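PDB 4DQ9: type II secretion system protein H, which forms part of the pseudopilus tip complex that recognises and binds substrates for type II secretion of proteases and toxins from the periplasm. Local coordinates for residues A[20-23]-A[24-28]; A[130-133]-A[134-137]. All coordinates share one frame; numbering follows the deposited sequence.

In the fold
Contact 1 and contact 2 lie on opposite sides of the centre of the chain. Their centres are 32 Å apart, and their nearest atoms stay about 14 Å from each other. Contact 1 is the C-terminal end of helix 2-27, its last two turns, shortly before strand 31-36. Contact 2 is the turn that follows strand 126-132 on the way to strand 141-145. Contact 1 packs against the sheet that holds strands 31-36 and 54-66; contact 2 leaves an inner strand of the other antiparallel sheet. Helix 2-27 reaches both regions: its far end carries Val2, which touches Pro132 of contact 2. The side chain of Leu20 in contact 1 is about 11 Å from a bound sodium ion.

Contact 1. Residues A[20-23]-A[24-28]; sequences LNEE and AILSG
Leu20 O accepts a hydrogen bond from Ala24 N at 2.9 Å, an ordinary i to i+4 helix bond. The Leu20 side chain turns instead to the sheet, where it meets Phe31, Val33, Trp56, Met61 and Val117. Ala24 also rests on Phe31, so this side of the helix is buried. Asn21 O takes the N-H of Ile25. The end of the Asn21 side chain meets Ile25 CD1 one turn on, the two side chains lying at a slant to each other. Glu22 O receives Leu26 N in a fairly straight bond of 3.0 Å, with an N-H...O angle of 164°. The aliphatic part of Glu22 runs alongside Leu26, and Glu22 CG lies 3.7 Å from Leu26 CD1. Both side chains point the same way on the exposed side.

Glu23 O is held twice by Ser27. Ser27 N is 2.8 Å from Glu23 O, and Ser27 OG donates to the same Glu23 O at 2.7 Å. The two donors reach the oxygen from opposite faces of the carbonyl plane. Ser27 OG sits between its own backbone N and carbonyl carbon (chi1 70°), which swings it back over the preceding turn. The hydroxyl also bonds to Gln29 N. The Glu23 chain bends at chi2, and Glu23 OE1 forms a salt bridge with Lys60 NZ. Gly28 N still bonds to Ala24 O at 2.9 Å, but Gly28 itself has positive phi (74°). This is a helix C-terminus ended by glycine, at the exit of the long N-terminal helix of a pseudopilin.

Contact 2. Residues A[130-133]-A[134-137]; sequences IFPK and GQEP
Pro137 CA lies over one face of the Phe131 ring, 3.8 Å from its centroid and 21° off the ring normal. This is a CH-pi contact. Pro137 CB extends it toward the rim, with Phe131 CE1 3.6 Å from Pro137 CB. Glu136 O stands above the same face, also offset toward the rim. Gln135 O approaches the ring obliquely and is 3.3 Å from Phe131 CE2. Phe131 CG lies between its backbone N and carbonyl carbon (chi1 53°), which turns the ring toward the returning chain.

The Gln135 side chain, extended beyond CG, crosses the Pro132 ring at a slant. Gln135 NE2 is 3.6 Å from Pro132 CB, while Gln135 OE1 comes near Pro132 CD.

A type II beta turn from Pro132 to Gln135 brings the two sides together. It is closed by Gln135 N donating to Pro132 O at 3.1 Å. Gly134 has phi 109° and occupies the position of the turn where a side chain would collide with the carbonyl of Lys133. A water links Lys133 O to the Gln135 amide: it donates to Lys133 O at 2.9 Å and accepts from Gln135 NE2 at 3.3 Å.

Further out, Gln140 NE2 donates to both Gln135 OE1 and Glu136 O. Pro137 O accepts from Ser129 OG. Backbone bonds of Phe131 to Gln72 and of Ile130 to Trp141 hold the strand in its sheet.

Gln135 OE1 thus accepts from Gln140 NE2 while Gln135 NE2 donates to the water. Together the two bonds probably fix which way round the amide lies against Pro132, and each of its polar ends has a partner.

Contact 1. Residues A[20-23]-A[24-28]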
# COMPACT_ATOMS: atom_id res chain seq x y z
N LEU A 20 -7.17 -14.63 5.44
CA LEU A 20 -6.30 -13.85 4.56
C LEU A 20 -4.85 -14.08 5.01
O LEU A 20 -4.00 -14.14 4.11
CB LEU A 20 -6.46 -12.35 4.76
CG LEU A 20 -7.38 -11.45 3.96
CD1 LEU A 20 -7.12 -9.89 4.35
CD2 LEU A 20 -7.53 -11.82 2.49
N ASN A 21 -4.54 -14.22 6.30
CA ASN A 21 -3.20 -14.48 6.83
C ASN A 21 -2.70 -15.81 6.26
O ASN A 21 -1.61 -15.92 5.69
CB ASN A 21 -3.17 -14.44 8.35
CG ASN A 21 -1.89 -14.87 8.92
OD1 ASN A 21 -0.80 -14.30 8.63
ND2 ASN A 21 -1.97 -15.85 9.81
N GLU A 22 -3.56 -16.81 6.34
CA GLU A 22 -3.32 -18.14 5.75
C GLU A 22 -3.08 -18.09 4.23
O GLU A 22 -2.13 -18.66 3.77
CB GLU A 22 -4.53 -19.00 6.09
CG GLU A 22 -4.56 -20.45 5.59
CD GLU A 22 -5.78 -21.19 6.13
OE1 GLU A 22 -6.84 -20.61 6.44
OE2 GLU A 22 -5.72 -22.41 6.14
N GLU A 23 -3.87 -17.26 3.52
CA GLU A 23 -3.76 -17.13 2.08
C GLU A 23 -2.41 -16.53 1.75
O GLU A 23 -1.72 -16.98 0.81
CB GLU A 23 -4.88 -16.33 1.47
CG GLU A 23 -4.99 -16.54 0.01
CD GLU A 23 -5.52 -17.87 -0.40
OE1 GLU A 23 -6.18 -18.66 0.35
OE2 GLU A 23 -5.33 -18.10 -1.56
N ALA A 24 -2.03 -15.49 2.49
CA ALA A 24 -0.75 -14.78 2.25
C ALA A 24 0.39 -15.79 2.38
O ALA A 24 1.30 -15.86 1.54
CB ALA A 24 -0.55 -13.57 3.22
N ILE A 25 0.37 -16.57 3.44
CA ILE A 25 1.48 -17.50 3.76
C ILE A 25 1.55 -18.60 2.67
O ILE A 25 2.66 -18.81 2.10
CB ILE A 25 1.31 -18.05 5.21
CG1 ILE A 25 1.67 -16.95 6.24
CG2 ILE A 25 2.27 -19.36 5.37
CD1 ILE A 25 1.03 -17.18 7.60
N LEU A 26 0.41 -19.19 2.30
CA LEU A 26 0.33 -20.29 1.34
C LEU A 26 0.68 -19.81 -0.07
O LEU A 26 1.36 -20.53 -0.82
CB LEU A 26 -1.05 -20.93 1.34
CG LEU A 26 -1.50 -21.82 2.51
CD1 LEU A 26 -2.99 -21.92 2.53
CD2 LEU A 26 -0.84 -23.16 2.42
N SER A 27 0.27 -18.57 -0.44
CA SER A 27 0.31 -18.12 -1.86
C SER A 27 1.50 -17.29 -2.16
O SER A 27 1.81 -17.04 -3.36
CB SER A 27 -0.95 -17.32 -2.24
OG SER A 27 -0.97 -16.05 -1.61
N GLY A 28 2.15 -16.76 -1.13
CA GLY A 28 3.25 -15.83 -1.38
C GLY A 28 2.83 -14.44 -1.84
O GLY A 28 3.64 -13.62 -2.39

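Contact 2. Residues A[130-133]-A[134-137]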
# COMPACT_ATOMS: atom_id res chain seq x y z
N ILE A 130 -16.02 -3.80 17.74
CA ILE A 130 -17.40 -3.80 17.13
C ILE A 130 -18.35 -3.79 18.31
O ILE A 130 -18.26 -4.63 19.18
CB ILE A 130 -17.67 -4.98 16.20
CG1 ILE A 130 -16.69 -5.01 14.96
CG2 ILE A 130 -19.19 -5.03 15.62
CD1 ILE A 130 -16.65 -6.31 14.13
N PHE A 131 -19.28 -2.91 18.25
CA PHE A 131 -20.09 -2.60 19.40
C PHE A 131 -21.38 -1.86 19.08
O PHE A 131 -21.52 -1.23 18.08
CB PHE A 131 -19.31 -1.79 20.41
CG PHE A 131 -18.67 -0.57 19.81
CD1 PHE A 131 -17.47 -0.67 19.15
CD2 PHE A 131 -19.30 0.68 19.83
CE1 PHE A 131 -16.84 0.42 18.61
CE2 PHE A 131 -18.69 1.82 19.27
CZ PHE A 131 -17.48 1.70 18.61
N PRO A 132 -22.36 -1.97 19.98
CA PRO A 132 -23.62 -1.37 19.69
C PRO A 132 -23.50 0.18 19.69
O PRO A 132 -22.80 0.84 20.54
CB PRO A 132 -24.50 -1.79 20.87
CG PRO A 132 -23.92 -3.04 21.28
CD PRO A 132 -22.45 -2.85 21.15
N LYS A 133 -24.29 0.76 18.79
CA LYS A 133 -24.45 2.28 18.73
C LYS A 133 -24.86 2.79 20.11
O LYS A 133 -25.72 2.22 20.73
CB LYS A 133 -25.40 2.73 17.63
CG LYS A 133 -25.48 4.19 17.38
CD LYS A 133 -26.49 4.52 16.22
CE LYS A 133 -26.28 3.75 14.97
NZ LYS A 133 -27.48 3.91 14.08
N GLY A 134 -24.20 3.84 20.60
CA GLY A 134 -24.51 4.45 21.95
C GLY A 134 -23.40 4.14 22.93
O GLY A 134 -23.26 4.78 23.99
N GLN A 135 -22.54 3.21 22.58
CA GLN A 135 -21.44 2.78 23.45
C GLN A 135 -20.07 3.27 22.87
O GLN A 135 -19.94 3.63 21.69
CB GLN A 135 -21.45 1.29 23.53
CG GLN A 135 -22.63 0.80 24.36
CD GLN A 135 -22.76 -0.70 24.44
OE1 GLN A 135 -21.77 -1.39 24.53
NE2 GLN A 135 -24.01 -1.21 24.36
N GLU A 136 -19.08 3.25 23.75
CA GLU A 136 -17.71 3.58 23.45
C GLU A 136 -17.01 2.30 22.94
O GLU A 136 -17.33 1.19 23.34
CB GLU A 136 -17.04 4.11 24.73
CG GLU A 136 -17.63 5.41 25.29
CD GLU A 136 -17.39 6.62 24.38
OE1 GLU A 136 -16.63 6.52 23.40
OE2 GLU A 136 -17.98 7.68 24.58
N PRO A 137 -15.91 2.48 22.20
CA PRO A 137 -15.20 1.35 21.64
C PRO A 137 -14.34 0.48 22.58
O PRO A 137 -14.01 -0.66 22.25
CB PRO A 137 -14.28 2.01 20.62
CG PRO A 137 -13.99 3.37 21.21
CD PRO A 137 -15.35 3.79 21.79
O HOH W 1 -26.11 1.05 23.33